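Local coordinates for protein cysteine protease (Listeria monocytogenes, PDB 5HU4) that joins surface proteins to the cell wall as a transpeptidase, cleaving their C-terminal sorting signal and passing through a thioester-linked intermediate, at residues 5-10 with 16-21; 68-73 with 79-84; 129-132 with 136-139. All coordinates share one frame; numbering follows the deposited sequence.

Interaction 1. Residues 5-10 with 16-21; sequences GSIAVP and LLVFKG
Val18 lies against the backbone of Gly5, Ser6 and Ile7 in an antiparallel hairpin. Val18 CB starts 3.5 Å from Gly5 O, the atom that also takes the amide hydrogen of Val18. From there the side chain splits. CG2 stands beside the backbone N of Val18 (CG1 is anti to it, chi1 -175°), and this directs CG2 across to the other strand. Val18 CG2 sits 3.5 Å from Ser6 C and 3.7 Å from Ile7 N. Finally, Val18 CG2 meets Ile7 CG2 at 3.9 Å; the two side chains cross at about a right angle.

The backbone bonds frame this packing. Val18 N gives a short bond to Gly5 O, 2.6 Å. Ile7 and Leu16 form a hydrogen-bonded pair, with bonds from Ile7 N to Leu16 O and from Leu16 N to Ile7 O. Ser6 and Leu17 form the non-hydrogen-bonded pair between them. On their face Ser6 OG meets the methyl Leu17 CD2 at 3.6 Å.

Ile7 and Val18 both reach Leu47 of strand 44-48, so their face turns inward. Leu16 stays about 9 Å, side chain to side chain, from His50, the likely active-site proton donor/acceptor. The chemistry implies a hairpin joined by main-chain bonds, with branched aliphatic groups on the buried face and a mixed polar and apolar pair on the other.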
ATOM      1  N   GLY A   5      -5.520  -7.693   6.457  1.00 19.97           N
ATOM      2  CA  GLY A   5      -5.504  -8.241   5.112  1.00 18.45           C
ATOM      3  C   GLY A   5      -4.140  -8.193   4.450  1.00 20.10           C
ATOM      4  O   GLY A   5      -3.111  -8.186   5.125  1.00 21.27           O
ATOM      5  N   SER A   6      -4.136  -8.161   3.120  1.00 19.33           N
ATOM      6  CA  SER A   6      -2.892  -8.166   2.358  1.00 20.05           C
ATOM      7  C   SER A   6      -2.899  -7.140   1.230  1.00 20.03           C
ATOM      8  O   SER A   6      -3.955  -6.746   0.737  1.00 20.74           O
ATOM      9  CB  SER A   6      -2.629  -9.558   1.779  1.00 19.09           C
ATOM     10  OG  SER A   6      -2.422 -10.510   2.806  1.00 21.70           O
ATOM     11  N   ILE A   7      -1.705  -6.712   0.831  1.00 20.02           N
ATOM     12  CA  ILE A   7      -1.541  -5.854  -0.335  1.00 20.55           C
ATOM     13  C   ILE A   7      -0.441  -6.424  -1.225  1.00 20.07           C
ATOM     14  O   ILE A   7       0.564  -6.936  -0.733  1.00 20.66           O
ATOM     15  CB  ILE A   7      -1.207  -4.395   0.056  1.00 20.87           C
ATOM     16  CG1 ILE A   7      -1.050  -3.528  -1.196  1.00 22.25           C
ATOM     17  CG2 ILE A   7       0.046  -4.333   0.920  1.00 20.06           C
ATOM     18  CD1 ILE A   7      -0.565  -2.134  -0.917  1.00 21.22           C
ATOM     19  N   ALA A   8      -0.638  -6.352  -2.537  1.00 20.48           N
ATOM     20  CA  ALA A   8       0.337  -6.903  -3.464  1.00 18.70           C
ATOM     21  C   ALA A   8       0.557  -6.010  -4.680  1.00 19.67           C
ATOM     22  O   ALA A   8      -0.396  -5.529  -5.294  1.00 19.53           O
ATOM     23  CB  ALA A   8      -0.090  -8.288  -3.906  1.00 20.04           C
ATOM     24  N   VAL A   9       1.825  -5.788  -5.009  1.00 19.34           N
ATOM     25  CA  VAL A   9       2.201  -5.101  -6.237  1.00 18.32           C
ATOM     26  C   VAL A   9       3.173  -5.985  -7.016  1.00 21.26           C
ATOM     27  O   VAL A   9       4.387  -5.883  -6.842  1.00 18.10           O
ATOM     28  CB  VAL A   9       2.847  -3.730  -5.964  1.00 20.47           C
ATOM     29  CG1 VAL A   9       2.860  -2.902  -7.233  1.00 18.62           C
ATOM     30  CG2 VAL A   9       2.099  -2.994  -4.863  1.00 18.68           C
ATOM     31  N   PRO A  10       2.632  -6.861  -7.876  1.00 21.79           N
ATOM     32  CA  PRO A  10       3.398  -7.899  -8.579  1.00 18.46           C
ATOM     33  C   PRO A  10       4.470  -7.367  -9.532  1.00 23.17           C
ATOM     34  O   PRO A  10       5.421  -8.090  -9.832  1.00 24.32           O
ATOM     35  CB  PRO A  10       2.317  -8.659  -9.358  1.00 22.06           C
ATOM     36  CG  PRO A  10       1.189  -7.693  -9.494  1.00 19.86           C
ATOM     37  CD  PRO A  10       1.203  -6.897  -8.228  1.00 19.01           C
ATOM     38  N   LEU A  16       2.701  -8.196   0.894  1.00 20.70           N
ATOM     39  CA  LEU A  16       2.800  -7.955   2.329  1.00 21.88           C
ATOM     40  C   LEU A  16       1.472  -8.104   3.060  1.00 21.51           C
ATOM     41  O   LEU A  16       0.405  -8.099   2.447  1.00 21.69           O
ATOM     42  CB  LEU A  16       3.359  -6.553   2.582  1.00 20.13           C
ATOM     43  CG  LEU A  16       4.689  -6.211   1.907  1.00 19.23           C
ATOM     44  CD1 LEU A  16       4.983  -4.729   2.050  1.00 18.73           C
ATOM     45  CD2 LEU A  16       5.820  -7.045   2.486  1.00 18.52           C
ATOM     46  N   LEU A  17       1.554  -8.234   4.380  1.00 19.98           N
ATOM     47  CA  LEU A  17       0.375  -8.212   5.234  1.00 19.89           C
ATOM     48  C   LEU A  17       0.040  -6.771   5.593  1.00 18.29           C
ATOM     49  O   LEU A  17       0.932  -5.933   5.716  1.00 19.82           O
ATOM     50  CB  LEU A  17       0.606  -9.036   6.502  1.00 19.75           C
ATOM     51  CG  LEU A  17       0.808 -10.542   6.333  1.00 18.93           C
ATOM     52  CD1 LEU A  17       1.146 -11.184   7.670  1.00 20.58           C
ATOM     53  CD2 LEU A  17      -0.429 -11.186   5.727  1.00 16.83           C
ATOM     54  N   VAL A  18      -1.246  -6.480   5.755  1.00 19.33           N
ATOM     55  CA  VAL A  18      -1.670  -5.139   6.139  1.00 19.89           C
ATOM     56  C   VAL A  18      -2.033  -5.097   7.619  1.00 20.12           C
ATOM     57  O   VAL A  18      -2.835  -5.900   8.096  1.00 21.13           O
ATOM     58  CB  VAL A  18      -2.869  -4.656   5.304  1.00 19.20           C
ATOM     59  CG1 VAL A  18      -3.203  -3.214   5.650  1.00 19.04           C
ATOM     60  CG2 VAL A  18      -2.565  -4.788   3.821  1.00 17.94           C
ATOM     61  N   PHE A  19      -1.430  -4.160   8.342  1.00 21.10           N
ATOM     62  CA  PHE A  19      -1.677  -4.014   9.771  1.00 21.80           C
ATOM     63  C   PHE A  19      -2.488  -2.758  10.052  1.00 20.85           C
ATOM     64  O   PHE A  19      -2.447  -1.795   9.287  1.00 20.57           O
ATOM     65  CB  PHE A  19      -0.358  -3.975  10.544  1.00 24.05           C
ATOM     66  CG  PHE A  19       0.404  -5.269  10.508  1.00 25.60           C
ATOM     67  CD1 PHE A  19       1.219  -5.579   9.431  1.00 21.68           C
ATOM     68  CD2 PHE A  19       0.308  -6.175  11.553  1.00 26.06           C
ATOM     69  CE1 PHE A  19       1.918  -6.769   9.392  1.00 22.69           C
ATOM     70  CE2 PHE A  19       1.008  -7.367  11.521  1.00 25.17           C
ATOM     71  CZ  PHE A  19       1.814  -7.664  10.439  1.00 22.89           C
ATOM     72  N   LYS A  20      -3.226  -2.774  11.155  1.00 24.97           N
ATOM     73  CA  LYS A  20      -4.036  -1.629  11.543  1.00 25.71           C
ATOM     74  C   LYS A  20      -3.228  -0.679  12.422  1.00 24.98           C
ATOM     75  O   LYS A  20      -2.858  -1.022  13.544  1.00 25.92           O
ATOM     76  CB  LYS A  20      -5.301  -2.090  12.271  1.00 28.02           C
ATOM     77  CG  LYS A  20      -6.507  -1.191  12.061  1.00 27.50           C
ATOM     78  CD  LYS A  20      -7.736  -1.755  12.757  1.00 32.89           C
ATOM     79  CE  LYS A  20      -9.019  -1.249  12.116  1.00 29.26           C
ATOM     80  NZ  LYS A  20     -10.216  -1.974  12.629  1.00 31.86           N
ATOM     81  N   GLY A  21      -2.946   0.509  11.899  1.00 23.04           N
ATOM     82  CA  GLY A  21      -2.221   1.520  12.647  1.00 20.63           C
ATOM     83  C   GLY A  21      -0.737   1.567  12.334  1.00 23.99           C
ATOM     84  O   GLY A  21      -0.071   0.534  12.265  1.00 22.79           O
TER

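Interaction 2. Residues 68-73 with 79-84; sequences GDKIYL and LYEYTV
Ile71 and Tyr82 make a hydrogen-bonded pair at the middle of this antiparallel hairpin. Tyr82 N reaches Ile71 O at 2.8 Å, and Ile71 N returns a bond to Tyr82 O. Leu73 and Tyr80 are paired in the same way. Beyond the Lys70 and Thr83 pair, Val84 N bonds Asp69 O at 2.8 Å.

Apolar packing fills one face. Ile71 CD1 meets Val84 CG2 at 3.7 Å, the side chains crossing at about a right angle. Leu73 CD2 lies 4.0 Å from Tyr82 CE1. The Tyr82 ring turns an edge to Ile71 O, while its hydroxyl is bonded to Gly41 N. Ile106 and Leu108 of strand 105-111 cover Ile71.

Polar and aromatic groups share the other face. Glu81, extended beyond CG (CG anti to the backbone N, chi1 174°), runs beside Tyr72 in the same direction. Glu81 CD is 3.8 Å from Tyr72 CE1, with ring and carboxylate planes 50° apart. Tyr72 also stacks with Tyr141. The bent chain of Lys70 brings CE to 3.4 Å from Glu81 OE2, but Lys70 NZ stays beyond salt-bridge distance and bonds Thr83 OG1 only weakly, at 3.3 Å.

Glu128 also comes close to Glu81 OE2. Long, weak ion pairs of Lys70 with Glu128 and of Lys129 with Glu81 may offset this like-charge approach. One face is thus mainly apolar, with tyrosine hydroxyls at its border, and the other carries aromatic and charged groups.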
ATOM      1  N   GLY A  68       0.707   2.459 -15.653  1.00 33.52           N
ATOM      2  CA  GLY A  68      -0.251   2.128 -14.616  1.00 27.83           C
ATOM      3  C   GLY A  68      -0.159   0.687 -14.153  1.00 27.70           C
ATOM      4  O   GLY A  68      -0.866  -0.184 -14.661  1.00 25.20           O
ATOM      5  N   ASP A  69       0.718   0.434 -13.187  1.00 25.58           N
ATOM      6  CA  ASP A  69       0.830  -0.887 -12.584  1.00 22.25           C
ATOM      7  C   ASP A  69      -0.373  -1.163 -11.694  1.00 23.49           C
ATOM      8  O   ASP A  69      -0.987  -0.240 -11.157  1.00 22.20           O
ATOM      9  CB  ASP A  69       2.122  -1.009 -11.774  1.00 22.42           C
ATOM     10  CG  ASP A  69       3.362  -0.967 -12.641  1.00 26.87           C
ATOM     11  OD1 ASP A  69       3.248  -1.216 -13.860  1.00 27.01           O
ATOM     12  OD2 ASP A  69       4.453  -0.685 -12.102  1.00 25.68           O
ATOM     13  N   LYS A  70      -0.708  -2.438 -11.536  1.00 19.89           N
ATOM     14  CA  LYS A  70      -1.836  -2.827 -10.703  1.00 22.37           C
ATOM     15  C   LYS A  70      -1.422  -2.965  -9.244  1.00 24.88           C
ATOM     16  O   LYS A  70      -0.336  -3.463  -8.939  1.00 23.00           O
ATOM     17  CB  LYS A  70      -2.442  -4.142 -11.196  1.00 22.02           C
ATOM     18  CG  LYS A  70      -2.806  -4.160 -12.673  1.00 23.54           C
ATOM     19  CD  LYS A  70      -3.765  -3.038 -13.033  1.00 26.93           C
ATOM     20  CE  LYS A  70      -4.448  -3.316 -14.363  1.00 30.32           C
ATOM     21  NZ  LYS A  70      -4.596  -2.081 -15.184  1.00 35.85           N
ATOM     22  N   ILE A  71      -2.290  -2.510  -8.346  1.00 22.99           N
ATOM     23  CA  ILE A  71      -2.115  -2.744  -6.920  1.00 20.26           C
ATOM     24  C   ILE A  71      -3.290  -3.566  -6.411  1.00 21.36           C
ATOM     25  O   ILE A  71      -4.448  -3.195  -6.611  1.00 21.97           O
ATOM     26  CB  ILE A  71      -2.016  -1.435  -6.120  1.00 21.27           C
ATOM     27  CG1 ILE A  71      -0.888  -0.556  -6.662  1.00 21.19           C
ATOM     28  CG2 ILE A  71      -1.795  -1.729  -4.643  1.00 20.56           C
ATOM     29  CD1 ILE A  71      -0.836   0.819  -6.034  1.00 17.17           C
ATOM     30  N   TYR A  72      -2.994  -4.687  -5.765  1.00 20.76           N
ATOM     31  CA  TYR A  72      -4.045  -5.566  -5.273  1.00 20.85           C
ATOM     32  C   TYR A  72      -4.158  -5.504  -3.758  1.00 21.29           C
ATOM     33  O   TYR A  72      -3.164  -5.605  -3.042  1.00 20.29           O
ATOM     34  CB  TYR A  72      -3.796  -7.000  -5.738  1.00 20.50           C
ATOM     35  CG  TYR A  72      -3.823  -7.136  -7.241  1.00 24.22           C
ATOM     36  CD1 TYR A  72      -5.022  -7.310  -7.918  1.00 25.18           C
ATOM     37  CD2 TYR A  72      -2.653  -7.076  -7.985  1.00 21.97           C
ATOM     38  CE1 TYR A  72      -5.054  -7.429  -9.292  1.00 25.95           C
ATOM     39  CE2 TYR A  72      -2.675  -7.195  -9.360  1.00 23.33           C
ATOM     40  CZ  TYR A  72      -3.880  -7.368 -10.008  1.00 23.46           C
ATOM     41  OH  TYR A  72      -3.909  -7.488 -11.378  1.00 26.42           O
ATOM     42  N   LEU A  73      -5.386  -5.330  -3.286  1.00 21.97           N
ATOM     43  CA  LEU A  73      -5.666  -5.192  -1.867  1.00 21.93           C
ATOM     44  C   LEU A  73      -6.829  -6.099  -1.491  1.00 24.26           C
ATOM     45  O   LEU A  73      -7.797  -6.214  -2.243  1.00 24.96           O
ATOM     46  CB  LEU A  73      -5.985  -3.734  -1.532  1.00 23.17           C
ATOM     47  CG  LEU A  73      -6.257  -3.351  -0.078  1.00 25.80           C
ATOM     48  CD1 LEU A  73      -5.008  -3.522   0.771  1.00 21.89           C
ATOM     49  CD2 LEU A  73      -6.774  -1.921  -0.005  1.00 22.12           C
ATOM     50  N   LEU A  79     -11.562  -8.695  -3.311  1.00 25.43           N
ATOM     51  CA  LEU A  79     -10.322  -8.316  -3.973  1.00 22.09           C
ATOM     52  C   LEU A  79     -10.476  -6.935  -4.596  1.00 23.84           C
ATOM     53  O   LEU A  79     -11.290  -6.739  -5.498  1.00 22.98           O
ATOM     54  CB  LEU A  79      -9.936  -9.344  -5.037  1.00 26.63           C
ATOM     55  CG  LEU A  79      -8.784  -8.969  -5.968  1.00 24.86           C
ATOM     56  CD1 LEU A  79      -7.508  -8.733  -5.176  1.00 23.82           C
ATOM     57  CD2 LEU A  79      -8.570 -10.051  -7.017  1.00 27.14           C
ATOM     58  N   TYR A  80      -9.696  -5.976  -4.105  1.00 23.32           N
ATOM     59  CA  TYR A  80      -9.771  -4.607  -4.597  1.00 21.45           C
ATOM     60  C   TYR A  80      -8.600  -4.300  -5.524  1.00 24.74           C
ATOM     61  O   TYR A  80      -7.444  -4.309  -5.101  1.00 25.67           O
ATOM     62  CB  TYR A  80      -9.796  -3.617  -3.431  1.00 22.17           C
ATOM     63  CG  TYR A  80     -10.861  -3.921  -2.402  1.00 22.68           C
ATOM     64  CD1 TYR A  80     -10.582  -4.718  -1.298  1.00 23.01           C
ATOM     65  CD2 TYR A  80     -12.148  -3.418  -2.537  1.00 24.89           C
ATOM     66  CE1 TYR A  80     -11.554  -4.998  -0.356  1.00 25.37           C
ATOM     67  CE2 TYR A  80     -13.127  -3.694  -1.600  1.00 25.79           C
ATOM     68  CZ  TYR A  80     -12.824  -4.484  -0.511  1.00 24.42           C
ATOM     69  OH  TYR A  80     -13.793  -4.763   0.425  1.00 30.47           O
ATOM     70  N   GLU A  81      -8.907  -4.027  -6.789  1.00 25.39           N
ATOM     71  CA  GLU A  81      -7.872  -3.767  -7.781  1.00 25.97           C
ATOM     72  C   GLU A  81      -7.737  -2.280  -8.086  1.00 24.42           C
ATOM     73  O   GLU A  81      -8.679  -1.640  -8.556  1.00 27.31           O
ATOM     74  CB  GLU A  81      -8.161  -4.540  -9.070  1.00 27.99           C
ATOM     75  CG  GLU A  81      -7.211  -4.219 -10.213  1.00 33.04           C
ATOM     76  CD  GLU A  81      -7.359  -5.175 -11.382  1.00 39.99           C
ATOM     77  OE1 GLU A  81      -8.113  -6.163 -11.252  1.00 43.94           O
ATOM     78  OE2 GLU A  81      -6.722  -4.938 -12.430  1.00 39.05           O
ATOM     79  N   TYR A  82      -6.554  -1.739  -7.813  1.00 22.56           N
ATOM     80  CA  TYR A  82      -6.250  -0.350  -8.129  1.00 22.16           C
ATOM     81  C   TYR A  82      -5.265  -0.273  -9.291  1.00 24.98           C
ATOM     82  O   TYR A  82      -4.559  -1.240  -9.582  1.00 23.63           O
ATOM     83  CB  TYR A  82      -5.674   0.375  -6.910  1.00 22.36           C
ATOM     84  CG  TYR A  82      -6.594   0.434  -5.708  1.00 23.15           C
ATOM     85  CD1 TYR A  82      -6.701  -0.641  -4.835  1.00 21.31           C
ATOM     86  CD2 TYR A  82      -7.341   1.573  -5.437  1.00 22.98           C
ATOM     87  CE1 TYR A  82      -7.533  -0.587  -3.732  1.00 21.67           C
ATOM     88  CE2 TYR A  82      -8.176   1.636  -4.337  1.00 22.02           C
ATOM     89  CZ  TYR A  82      -8.267   0.554  -3.488  1.00 21.55           C
ATOM     90  OH  TYR A  82      -9.097   0.613  -2.393  1.00 21.34           O
ATOM     91  N   THR A  83      -5.220   0.879  -9.950  1.00 23.45           N
ATOM     92  CA  THR A  83      -4.258   1.112 -11.018  1.00 21.22           C
ATOM     93  C   THR A  83      -3.492   2.403 -10.758  1.00 23.28           C
ATOM     94  O   THR A  83      -4.090   3.474 -10.652  1.00 23.28           O
ATOM     95  CB  THR A  83      -4.938   1.189 -12.396  1.00 21.94           C
ATOM     96  OG1 THR A  83      -5.504  -0.086 -12.723  1.00 26.17           O
ATOM     97  CG2 THR A  83      -3.929   1.576 -13.467  1.00 20.95           C
ATOM     98  N   VAL A  84      -2.170   2.291 -10.650  1.00 25.68           N
ATOM     99  CA  VAL A  84      -1.306   3.438 -10.384  1.00 25.39           C
ATOM    100  C   VAL A  84      -1.514   4.544 -11.412  1.00 25.67           C
ATOM    101  O   VAL A  84      -1.387   4.316 -12.613  1.00 26.03           O
ATOM    102  CB  VAL A  84       0.181   3.030 -10.377  1.00 25.59           C
ATOM    103  CG1 VAL A  84       1.069   4.254 -10.215  1.00 26.24           C
ATOM    104  CG2 VAL A  84       0.450   2.015  -9.276  1.00 23.77           C
TER

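Interaction 3. Residues 129-132 with 136-139; sequences KTEK and ELEN
The carboxylate of Glu131 and the carbonyl of Lys132 are the flat groups that meet Leu137. Leu137 CD1 stands over one face of the Glu131 carboxylate. Leu137 CD1 lies almost directly above Glu131 OE2, 3.9 Å from that atom, and does not come in from the rim of the group. No other atom of residues 136-139 lies within contact distance of the carboxylate. The same methyl faces the carbonyl oxygen of Lys132, with Leu137 CD1 to Lys132 O at 3.6 Å. It approaches from the far side of that oxygen, away from the carbonyl carbon.

One methyl therefore carries the whole contact. The CB of Leu137 points toward the strand, and CG, beside the backbone N (chi1 -74°), carries CD1 on to it. Glu131 puts CG between its backbone N and carbonyl carbon (chi1 41°), and the extended chain beyond carries the carboxylate to the methyl. The two side chains cross at about a right angle.

No hydrogen bond or salt bridge spans the two segments. The touch is van der Waals contact of a methyl with two oxygens, and it buries little surface. Such a contact gives little directional hold. The other partners of these residues lie elsewhere. Leu137 also packs on Leu79, and the backbone of Glu131 bonds that of Leu79, so Leu79 of strand 78-91 touches both segments. Leu137 N has a weak hydrogen bond to Thr134 OG1, just before helix 135-141.

The contact lies at the surface, where strand 119-132, the last strand in the chain of the sortase beta barrel, gives way through a short connection to the C-terminal helix 135-141, which folds back beside its end.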
ATOM      1  N   LYS A 129     -11.663  -2.030 -10.237  1.00 25.90           N
ATOM      2  CA  LYS A 129     -12.708  -3.036 -10.061  1.00 27.28           C
ATOM      3  C   LYS A 129     -12.669  -3.674  -8.673  1.00 28.79           C
ATOM      4  O   LYS A 129     -11.637  -3.664  -7.999  1.00 26.56           O
ATOM      5  CB  LYS A 129     -12.591  -4.122 -11.134  1.00 32.98           C
ATOM      6  CG  LYS A 129     -11.561  -5.195 -10.827  1.00 36.65           C
ATOM      7  CD  LYS A 129     -11.313  -6.074 -12.042  1.00 37.57           C
ATOM      8  CE  LYS A 129     -10.644  -5.286 -13.156  1.00 40.92           C
ATOM      9  NZ  LYS A 129     -10.140  -6.170 -14.241  1.00 46.80           N
ATOM     10  N   THR A 130     -13.807  -4.222  -8.256  1.00 29.22           N
ATOM     11  CA  THR A 130     -13.918  -4.920  -6.980  1.00 25.67           C
ATOM     12  C   THR A 130     -14.638  -6.250  -7.182  1.00 25.55           C
ATOM     13  O   THR A 130     -15.668  -6.307  -7.853  1.00 28.92           O
ATOM     14  CB  THR A 130     -14.677  -4.077  -5.935  1.00 23.82           C
ATOM     15  OG1 THR A 130     -13.972  -2.852  -5.698  1.00 28.50           O
ATOM     16  CG2 THR A 130     -14.810  -4.839  -4.622  1.00 28.24           C
ATOM     17  N   GLU A 131     -14.095  -7.320  -6.608  1.00 26.13           N
ATOM     18  CA  GLU A 131     -14.705  -8.637  -6.745  1.00 29.41           C
ATOM     19  C   GLU A 131     -14.449  -9.529  -5.534  1.00 28.34           C
ATOM     20  O   GLU A 131     -13.494  -9.322  -4.784  1.00 26.37           O
ATOM     21  CB  GLU A 131     -14.203  -9.326  -8.017  1.00 30.44           C
ATOM     22  CG  GLU A 131     -12.722  -9.135  -8.294  1.00 33.06           C
ATOM     23  CD  GLU A 131     -12.291  -9.776  -9.599  1.00 37.41           C
ATOM     24  OE1 GLU A 131     -11.411  -9.209 -10.282  1.00 40.57           O
ATOM     25  OE2 GLU A 131     -12.832 -10.848  -9.942  1.00 42.10           O
ATOM     26  N   LYS A 132     -15.320 -10.519  -5.353  1.00 31.46           N
ATOM     27  CA  LYS A 132     -15.217 -11.464  -4.248  1.00 30.65           C
ATOM     28  C   LYS A 132     -13.904 -12.233  -4.315  1.00 31.76           C
ATOM     29  O   LYS A 132     -13.534 -12.746  -5.373  1.00 33.48           O
ATOM     30  CB  LYS A 132     -16.400 -12.437  -4.271  1.00 29.77           C
ATOM     31  CG  LYS A 132     -16.989 -12.750  -2.905  1.00 36.99           C
ATOM     32  CD  LYS A 132     -18.151 -13.724  -3.016  1.00 41.37           C
ATOM     33  CE  LYS A 132     -17.662 -15.158  -3.138  1.00 45.20           C
ATOM     34  NZ  LYS A 132     -17.275 -15.716  -1.812  1.00 55.19           N
ATOM     35  N   GLU A 136      -8.516 -19.110  -5.854  1.00 43.04           N
ATOM     36  CA  GLU A 136      -7.669 -18.897  -7.026  1.00 41.34           C
ATOM     37  C   GLU A 136      -7.088 -17.480  -7.078  1.00 38.49           C
ATOM     38  O   GLU A 136      -5.908 -17.304  -7.376  1.00 39.42           O
ATOM     39  CB  GLU A 136      -8.460 -19.198  -8.307  1.00 44.57           C
ATOM     40  CG  GLU A 136      -9.688 -18.327  -8.502  1.00 47.34           C
ATOM     41  CD  GLU A 136     -10.526 -18.739  -9.693  1.00 58.59           C
ATOM     42  OE1 GLU A 136     -10.022 -19.501 -10.544  1.00 66.25           O
ATOM     43  OE2 GLU A 136     -11.692 -18.294  -9.781  1.00 58.17           O
ATOM     44  N   LEU A 137      -7.913 -16.479  -6.776  1.00 38.61           N
ATOM     45  CA  LEU A 137      -7.476 -15.087  -6.809  1.00 33.43           C
ATOM     46  C   LEU A 137      -6.497 -14.803  -5.680  1.00 34.68           C
ATOM     47  O   LEU A 137      -5.497 -14.109  -5.870  1.00 34.75           O
ATOM     48  CB  LEU A 137      -8.675 -14.140  -6.717  1.00 33.83           C
ATOM     49  CG  LEU A 137      -9.548 -14.002  -7.966  1.00 33.77           C
ATOM     50  CD1 LEU A 137     -10.840 -13.266  -7.644  1.00 28.39           C
ATOM     51  CD2 LEU A 137      -8.786 -13.293  -9.075  1.00 34.40           C
ATOM     52  N   GLU A 138      -6.795 -15.343  -4.502  1.00 34.22           N
ATOM     53  CA  GLU A 138      -5.924 -15.186  -3.345  1.00 34.02           C
ATOM     54  C   GLU A 138      -4.547 -15.779  -3.613  1.00 36.09           C
ATOM     55  O   GLU A 138      -3.531 -15.150  -3.333  1.00 32.43           O
ATOM     56  CB  GLU A 138      -6.547 -15.837  -2.109  1.00 34.09           C
ATOM     57  CG  GLU A 138      -5.537 -16.237  -1.049  1.00 31.00           C
ATOM     58  CD  GLU A 138      -6.183 -16.579   0.275  1.00 30.29           C
ATOM     59  OE1 GLU A 138      -6.879 -17.612   0.350  1.00 37.33           O
ATOM     60  OE2 GLU A 138      -5.989 -15.818   1.245  1.00 35.16           O
ATOM     61  N   ASN A 139      -4.518 -16.989  -4.164  1.00 36.68           N
ATOM     62  CA  ASN A 139      -3.257 -17.659  -4.453  1.00 38.00           C
ATOM     63  C   ASN A 139      -2.520 -17.047  -5.641  1.00 36.30           C
ATOM     64  O   ASN A 139      -1.306 -17.197  -5.768  1.00 39.75           O
ATOM     65  CB  ASN A 139      -3.491 -19.151  -4.704  1.00 42.45           C
ATOM     66  CG  ASN A 139      -3.386 -19.978  -3.436  1.00 41.93           C
ATOM     67  OD1 ASN A 139      -4.389 -20.258  -2.778  1.00 41.07           O
ATOM     68  ND2 ASN A 139      -2.167 -20.375  -3.087  1.00 43.83           N
TER

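Interactions 1 and 2 are both antiparallel hairpins of the sortase sheet. Strands 3-9 and 70-74 are neighbours, and a probable Ala8 N to Tyr72 O hydrogen bond joins them. Interaction 2 is the more buried; interaction 1 is partly buried, and interaction 3 lies on the surface, its centre about 17 Å from that of the chain. Interaction 3 meets interaction 2 through strands 78-91 and 119-132, where Glu81 N probably bonds Lys129 O. It does not touch interaction 1. The chemistry follows position: main-chain bonds with aliphatic or aromatic packing in the hairpins, and a single methyl against oxygens at the surface.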